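Local structure of acetylglutamate kinase (Streptococcus mutans, 3L86) at residues Tyr145-Lys148 with Asp149-Gly152; Gly181-Lys184 with Glu185-Leu189; Asn190-Ala193 with Asp194-Ala197. The protein probably catalyses the ATP-dependent phosphorylation of N-acetyl-L-glutamate, an early step in the biosynthesis of arginine. One frame throughout, in Å; residues are numbered along the deposited sequence.

Interaction 1: Tyr145-Lys148 with Asp149-Gly152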
loop_
_atom_site.group_PDB
_atom_site.type_symbol
_atom_site.label_atom_id
_atom_site.label_comp_id
_atom_site.label_asym_id
_atom_site.label_seq_id
_atom_site.Cartn_x
_atom_site.Cartn_y
_atom_site.Cartn_z
ATOM N N TYR A 145 10.417 -15.292 0.605
ATOM C CA TYR A 145 10.987 -14.865 -0.715
ATOM C C TYR A 145 10.046 -15.290 -1.808
ATOM O O TYR A 145 9.646 -16.451 -1.853
ATOM C CB TYR A 145 12.343 -15.570 -0.954
ATOM C CG TYR A 145 13.381 -15.161 0.064
ATOM C CD1 TYR A 145 14.217 -14.117 -0.192
ATOM C CD2 TYR A 145 13.460 -15.793 1.322
ATOM C CE1 TYR A 145 15.151 -13.691 0.763
ATOM C CE2 TYR A 145 14.389 -15.363 2.280
ATOM C CZ TYR A 145 15.234 -14.319 1.956
ATOM O OH TYR A 145 16.197 -13.859 2.816
ATOM N N LEU A 146 9.701 -14.370 -2.659
ATOM C CA LEU A 146 8.871 -14.647 -3.768
ATOM C C LEU A 146 9.530 -15.662 -4.732
ATOM O O LEU A 146 8.903 -16.552 -5.163
ATOM C CB LEU A 146 8.480 -13.337 -4.462
ATOM C CG LEU A 146 7.463 -13.356 -5.601
ATOM C CD1 LEU A 146 6.200 -14.140 -5.267
ATOM C CD2 LEU A 146 7.113 -11.991 -6.160
ATOM N N ASP A 147 10.821 -15.472 -4.998
ATOM C CA ASP A 147 11.652 -16.210 -5.969
ATOM C C ASP A 147 13.041 -15.624 -5.978
ATOM O O ASP A 147 13.333 -14.752 -6.736
ATOM C CB ASP A 147 11.032 -16.191 -7.391
ATOM C CG ASP A 147 11.880 -16.940 -8.473
ATOM O OD1 ASP A 147 12.924 -17.522 -8.201
ATOM O OD2 ASP A 147 11.407 -16.923 -9.606
ATOM N N LYS A 148 13.846 -16.100 -5.065
ATOM C CA LYS A 148 15.188 -15.572 -4.829
ATOM C C LYS A 148 16.006 -15.416 -6.071
ATOM O O LYS A 148 16.533 -14.408 -6.242
ATOM C CB LYS A 148 16.000 -16.406 -3.831
ATOM C CG LYS A 148 16.140 -15.934 -2.480
ATOM C CD LYS A 148 16.849 -17.008 -1.662
ATOM C CE LYS A 148 16.765 -16.798 -0.176
ATOM N NZ LYS A 148 17.843 -17.425 0.642
ATOM N N ASP A 149 16.086 -16.456 -6.912
ATOM C CA ASP A 149 16.941 -16.386 -8.138
ATOM C C ASP A 149 16.466 -15.300 -9.121
ATOM O O ASP A 149 17.266 -14.662 -9.787
ATOM C CB ASP A 149 16.980 -17.739 -8.883
ATOM C CG ASP A 149 17.938 -18.748 -8.246
ATOM O OD1 ASP A 149 18.787 -18.357 -7.406
ATOM O OD2 ASP A 149 17.798 -19.942 -8.557
ATOM N N THR A 150 15.164 -15.084 -9.224
ATOM C CA THR A 150 14.692 -13.985 -10.077
ATOM C C THR A 150 14.682 -12.569 -9.480
ATOM O O THR A 150 15.074 -11.621 -10.147
ATOM C CB THR A 150 13.310 -14.298 -10.624
ATOM O OG1 THR A 150 13.365 -15.592 -11.272
ATOM C CG2 THR A 150 12.890 -13.240 -11.666
ATOM N N TYR A 151 14.199 -12.416 -8.242
ATOM C CA TYR A 151 13.932 -11.104 -7.637
ATOM C C TYR A 151 14.833 -10.790 -6.455
ATOM O O TYR A 151 14.874 -9.636 -6.033
ATOM C CB TYR A 151 12.483 -10.975 -7.102
ATOM C CG TYR A 151 11.384 -11.217 -8.116
ATOM C CD1 TYR A 151 11.030 -10.256 -9.065
ATOM C CD2 TYR A 151 10.743 -12.423 -8.152
ATOM C CE1 TYR A 151 9.980 -10.526 -10.019
ATOM C CE2 TYR A 151 9.749 -12.690 -9.069
ATOM C CZ TYR A 151 9.376 -11.742 -9.999
ATOM O OH TYR A 151 8.363 -12.091 -10.906
ATOM N N GLY A 152 15.549 -11.769 -5.886
ATOM C CA GLY A 152 16.383 -11.422 -4.726
ATOM C C GLY A 152 15.569 -11.331 -3.421
ATOM O O GLY A 152 14.807 -12.249 -3.122
HETATM O O HOH W 1 12.154 -13.087 -4.042
#
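Asp147 is the N-cap of the short helix 148-151, between strands 141-145 and 155-160, and its carboxylate meets Thr150 three residues on. The Asp147 carboxylate turns back over the first helical turn because its CG is anti to the backbone N (chi1 179°). There OD1 accepts a weak, long bond from Thr150 N (3.5 Å). The companion oxygen makes the firmer contact: Thr150 OG1 donates to Asp147 OD2 at 2.9 Å, coming from above the carboxylate plane. Asp147 also supplies its carbonyl, whose O takes Tyr151 N at 2.9 Å in a nearly straight bond. One residue on, Gly152 N closes on Lys148 O at 2.8 Å, a more bent bond. Gly152 then leaves the helix with positive phi (80°), which suits glycine. Gly152 O comes back to the start of the segment and meets the Tyr145 ring at the edge, 3.5 Å from CD1. A water joins the two ends, accepting from Asp147 N and donating to Gly152 O. The Lys148 chain runs extended over one face of the Tyr145 ring, with CE above its centre. On the side toward strands 92-93 and 96-97, Leu146 CD2 touches Tyr151 CE2 at 4.0 Å, and both side chains pack on Leu96. The side chain of Tyr151 lies about 8 Å from the bound N-acetyl-L-glutamate. Asp147 thus engages the first turn through both carboxylate oxygens, one of them weakly, and through its carbonyl, and its negative charge would probably interact favourably with the positive, amino end of the helix dipole.

Interaction 2: Gly181-Lys184 with Glu185-Leu189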
loop_
_atom_site.group_PDB
_atom_site.type_symbol
_atom_site.label_atom_id
_atom_site.label_comp_id
_atom_site.label_asym_id
_atom_site.label_seq_id
_atom_site.Cartn_x
_atom_site.Cartn_y
_atom_site.Cartn_z
ATOM N N GLY A 181 8.458 -6.448 5.277
ATOM C CA GLY A 181 8.110 -7.558 6.151
ATOM C C GLY A 181 9.369 -8.362 6.566
ATOM O O GLY A 181 10.502 -8.055 6.150
ATOM N N TYR A 182 9.174 -9.401 7.358
ATOM C CA TYR A 182 10.335 -10.161 7.886
ATOM C C TYR A 182 10.231 -11.691 7.692
ATOM O O TYR A 182 9.229 -12.279 8.039
ATOM C CB TYR A 182 10.516 -9.873 9.379
ATOM C CG TYR A 182 11.135 -8.520 9.670
ATOM C CD1 TYR A 182 10.357 -7.346 9.582
ATOM C CD2 TYR A 182 12.472 -8.411 10.054
ATOM C CE1 TYR A 182 10.913 -6.086 9.869
ATOM C CE2 TYR A 182 13.024 -7.152 10.368
ATOM C CZ TYR A 182 12.220 -6.013 10.268
ATOM O OH TYR A 182 12.740 -4.775 10.539
ATOM N N SER A 183 11.288 -12.320 7.214
ATOM C CA SER A 183 11.310 -13.793 7.015
ATOM C C SER A 183 11.319 -14.535 8.359
ATOM O O SER A 183 11.687 -13.936 9.402
ATOM C CB SER A 183 12.587 -14.165 6.201
ATOM O OG SER A 183 13.726 -14.178 7.071
ATOM N N LYS A 184 10.986 -15.834 8.355
ATOM C CA LYS A 184 11.087 -16.630 9.591
ATOM C C LYS A 184 12.498 -16.540 10.222
ATOM O O LYS A 184 12.636 -16.579 11.444
ATOM C CB LYS A 184 10.677 -18.093 9.358
ATOM C CG LYS A 184 11.511 -18.779 8.278
ATOM C CD LYS A 184 11.148 -20.233 7.914
ATOM C CE LYS A 184 11.756 -20.498 6.483
ATOM N NZ LYS A 184 11.490 -21.806 5.940
ATOM N N GLU A 185 13.542 -16.381 9.419
ATOM C CA GLU A 185 14.896 -16.244 9.992
ATOM C C GLU A 185 15.253 -14.824 10.489
ATOM O O GLU A 185 16.318 -14.586 11.083
ATOM C CB GLU A 185 15.936 -16.744 8.983
ATOM C CG GLU A 185 15.685 -18.188 8.512
ATOM C CD GLU A 185 14.740 -18.271 7.311
ATOM O OE1 GLU A 185 14.289 -17.211 6.796
ATOM O OE2 GLU A 185 14.462 -19.408 6.865
ATOM N N GLY A 186 14.374 -13.860 10.223
ATOM C CA GLY A 186 14.570 -12.540 10.760
ATOM C C GLY A 186 15.144 -11.554 9.788
ATOM O O GLY A 186 15.523 -10.438 10.186
ATOM N N ASP A 187 15.209 -11.936 8.509
ATOM C CA ASP A 187 15.695 -11.010 7.506
ATOM C C ASP A 187 14.577 -10.080 6.980
ATOM O O ASP A 187 13.483 -10.543 6.666
ATOM C CB ASP A 187 16.319 -11.831 6.365
ATOM C CG ASP A 187 17.557 -12.641 6.858
ATOM O OD1 ASP A 187 17.679 -13.811 6.520
ATOM O OD2 ASP A 187 18.381 -12.089 7.632
ATOM N N MET A 188 14.894 -8.787 6.855
ATOM C CA MET A 188 14.011 -7.795 6.251
ATOM C C MET A 188 13.844 -7.997 4.739
ATOM O O MET A 188 14.837 -8.120 4.051
ATOM C CB MET A 188 14.545 -6.381 6.511
ATOM C CG MET A 188 13.410 -5.321 6.376
ATOM S SD MET A 188 13.923 -3.575 6.379
ATOM C CE MET A 188 14.233 -3.328 8.092
ATOM N N LEU A 189 12.597 -7.964 4.225
ATOM C CA LEU A 189 12.296 -8.126 2.782
ATOM C C LEU A 189 11.498 -6.940 2.196
ATOM O O LEU A 189 10.719 -6.327 2.924
ATOM C CB LEU A 189 11.497 -9.436 2.498
ATOM C CG LEU A 189 12.015 -10.774 3.057
ATOM C CD1 LEU A 189 11.128 -11.979 2.590
ATOM C CD2 LEU A 189 13.445 -11.012 2.678
#
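Ser183 has its OG set between the backbone N and the carbonyl carbon (chi1 79°), which points the hydroxyl into the turn toward Glu185 and Asp187. Glu185 folds back to meet it through a bend at chi2 (87°). The hydroxyl is thereby held from several directions: Asp187 N donates to Ser183 OG at 3.0 Å, Gly186 N adds a weak bond to the same oxygen, and OG itself donates to Glu185 OE1 at 3.1 Å, using the anti lone pair of that oxygen. The carboxylate thus sets the direction of the hydroxyl proton, while two main-chain N-H groups share the oxygen. At the outer side Lys184 and Glu185 run side by side, with a long, weak salt bridge of 3.9 Å between Lys184 NZ and Glu185 OE2. In the main chain Gly186 N binds Ser183 O at 2.8 Å, and Ser183 N binds Asp187 O at 2.9 Å, nearly straight at N-H. Gly186, with its positive phi, takes the place where a side chain would collide with the preceding carbonyl. Leu189 N donates to Gly181 O at 2.8 Å, and the longer return bond from Gly181 N to Leu189 O completes this hydrogen-bonded pair. Tyr182 and Met188 form the next, non-hydrogen-bonded pair: Met188 CG lies over one ring face, its CE packs tightly at 3.2 Å from Tyr182 OH, and Gly186 O stands at the ring edge. Met188 continues onto Met104 and Ser108 of helix 101-125, whereas Leu189 packs on Ala143 and Tyr145 of strand 141-145. The whole is a beta hairpin between strands 174-182 and 188-190, closed by a type I turn with a G1 beta bulge at Gly186-Asp187.

Interaction 3: Asn190-Ala193 with Asp194-Ala197. With NLG (N-acetyl-L-glutamate), chain C.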
loop_
_atom_site.group_PDB
_atom_site.type_symbol
_atom_site.label_atom_id
_atom_site.label_comp_id
_atom_site.label_asym_id
_atom_site.label_seq_id
_atom_site.Cartn_x
_atom_site.Cartn_y
_atom_site.Cartn_z
ATOM N N ASN A 190 11.666 -6.661 0.897
ATOM C CA ASN A 190 10.979 -5.567 0.171
ATOM C C ASN A 190 9.624 -6.118 -0.323
ATOM O O ASN A 190 9.615 -7.124 -1.060
ATOM C CB ASN A 190 11.884 -5.055 -0.997
ATOM C CG ASN A 190 11.190 -4.037 -1.913
ATOM O OD1 ASN A 190 10.132 -3.508 -1.576
ATOM N ND2 ASN A 190 11.811 -3.737 -3.080
ATOM N N ILE A 191 8.499 -5.522 0.113
ATOM C CA ILE A 191 7.149 -6.015 -0.300
ATOM C C ILE A 191 6.463 -4.974 -1.189
ATOM O O ILE A 191 6.424 -3.826 -0.804
ATOM C CB ILE A 191 6.181 -6.205 0.883
ATOM C CG1 ILE A 191 6.864 -6.854 2.086
ATOM C CG2 ILE A 191 4.840 -6.989 0.394
ATOM C CD1 ILE A 191 7.209 -8.309 1.976
ATOM N N ASN A 192 6.015 -5.320 -2.399
ATOM C CA ASN A 192 5.222 -4.359 -3.228
ATOM C C ASN A 192 4.077 -3.776 -2.333
ATOM O O ASN A 192 3.419 -4.558 -1.635
ATOM C CB ASN A 192 4.595 -5.090 -4.428
ATOM C CG ASN A 192 3.540 -4.248 -5.136
ATOM O OD1 ASN A 192 2.334 -4.440 -4.943
ATOM N ND2 ASN A 192 3.980 -3.312 -5.950
ATOM N N ALA A 193 3.844 -2.452 -2.331
ATOM C CA ALA A 193 2.890 -1.875 -1.323
ATOM C C ALA A 193 1.467 -2.333 -1.510
ATOM O O ALA A 193 0.731 -2.428 -0.534
ATOM C CB ALA A 193 2.941 -0.301 -1.234
ATOM N N ASP A 194 1.058 -2.574 -2.758
ATOM C CA ASP A 194 -0.285 -3.109 -3.076
ATOM C C ASP A 194 -0.532 -4.511 -2.485
ATOM O O ASP A 194 -1.630 -4.805 -2.015
ATOM C CB ASP A 194 -0.522 -3.144 -4.615
ATOM C CG ASP A 194 -0.287 -1.738 -5.283
ATOM O OD1 ASP A 194 -0.879 -0.742 -4.827
ATOM O OD2 ASP A 194 0.535 -1.626 -6.219
ATOM N N TYR A 195 0.477 -5.366 -2.542
ATOM C CA TYR A 195 0.411 -6.695 -1.945
ATOM C C TYR A 195 0.192 -6.566 -0.421
ATOM O O TYR A 195 -0.614 -7.313 0.196
ATOM C CB TYR A 195 1.763 -7.429 -2.196
ATOM C CG TYR A 195 2.036 -7.972 -3.638
ATOM C CD1 TYR A 195 1.341 -7.503 -4.764
ATOM C CD2 TYR A 195 3.004 -8.989 -3.839
ATOM C CE1 TYR A 195 1.623 -8.042 -6.094
ATOM C CE2 TYR A 195 3.298 -9.522 -5.123
ATOM C CZ TYR A 195 2.617 -9.041 -6.236
ATOM O OH TYR A 195 2.922 -9.606 -7.468
ATOM N N LEU A 196 0.973 -5.699 0.215
ATOM C CA LEU A 196 0.808 -5.499 1.675
ATOM C C LEU A 196 -0.612 -4.978 2.060
ATOM O O LEU A 196 -1.201 -5.438 3.051
ATOM C CB LEU A 196 1.866 -4.554 2.266
ATOM C CG LEU A 196 1.718 -4.363 3.819
ATOM C CD1 LEU A 196 1.659 -5.753 4.553
ATOM C CD2 LEU A 196 2.838 -3.538 4.440
ATOM N N ALA A 197 -1.111 -3.982 1.319
ATOM C CA ALA A 197 -2.467 -3.473 1.469
ATOM C C ALA A 197 -3.553 -4.561 1.392
ATOM O O ALA A 197 -4.478 -4.525 2.213
ATOM C CB ALA A 197 -2.731 -2.406 0.365
HETATM C CA NLG C . 8.252 -2.260 -4.089
HETATM C C NLG C . 8.524 -3.537 -4.648
HETATM O OXT NLG C . 8.691 -3.771 -5.850
HETATM O O NLG C . 8.551 -4.636 -4.232
HETATM C CB NLG C . 8.016 -1.483 -2.781
HETATM C CG NLG C . 7.545 0.029 -2.789
HETATM C CD NLG C . 6.199 0.540 -3.460
HETATM O OE1 NLG C . 5.379 -0.287 -3.737
HETATM O OE2 NLG C . 5.957 1.724 -3.745
HETATM C C7 NLG C . 9.595 -0.664 -5.163
HETATM C C8 NLG C . 9.529 0.333 -5.842
HETATM O O7 NLG C . 10.588 -1.210 -4.746
HETATM N N2 NLG C . 8.537 -1.287 -4.811
#
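Ala193 uses both ends of its backbone: its O accepts Ala197 N at 3.0 Å in a nearly straight helical bond, and its N donates to OE1 of N-acetyl-L-glutamate, also at 3.0 Å. The substrate's side-chain carboxylate, the group that receives the phosphoryl in this reaction, thus lies at the amino end of helix 193-203, whose dipole would favour its negative charge. Asn192 is the N-cap. With CG anti to its N (chi1 168°), its amide swings over the helix start, and OD1 accepts Tyr195 N at 3.2 Å. Its backbone O takes Leu196 N in the carbonyl plane at 3.3 Å. The Tyr195 ring stands across the Asn192 amide, the planes 68° apart, and Asn192 CB makes a CH-pi contact over the ring face, 4.1 Å from the centroid. Ile191 CG2 adds apolar packing against Tyr195 CB at 4.0 Å. At the other end of the substrate, Asn190 ND2 donates to the acetyl oxygen O7 at 3.3 Å. Asp194 OD1 makes a salt bridge to Lys249 NZ, of a predicted transition-state stabiliser, close to the magnesium ion and ADP. Around the helix start, Tyr195 rests on Pro248 and Ser252 of helix 246-258, Leu196 on Val157 and Ile160 of strand 155-160, and Ala197 on Leu209 and Leu211 of strand 208-212.

The three contacts follow one another along the chain within the amino acid kinase family region, their centres 14 to 15 Å apart. Interaction 1 starts at the end of strand 141-145 and runs into helix 148-151; interaction 2 is the hairpin of strands 174-182 and 188-190, part of the large mixed sheet; interaction 3 leads from strand 188-190 into helix 193-203. Interactions 1 and 2 touch where Tyr145 CE1 packs on Leu189 CD2 (3.7 Å), and interactions 2 and 3 where Gly181 N meets Ile191 CG1. Interaction 3 is buried and binds N-acetyl-L-glutamate directly; the hairpin thus packs against the surface turn and runs on into the substrate-binding segment.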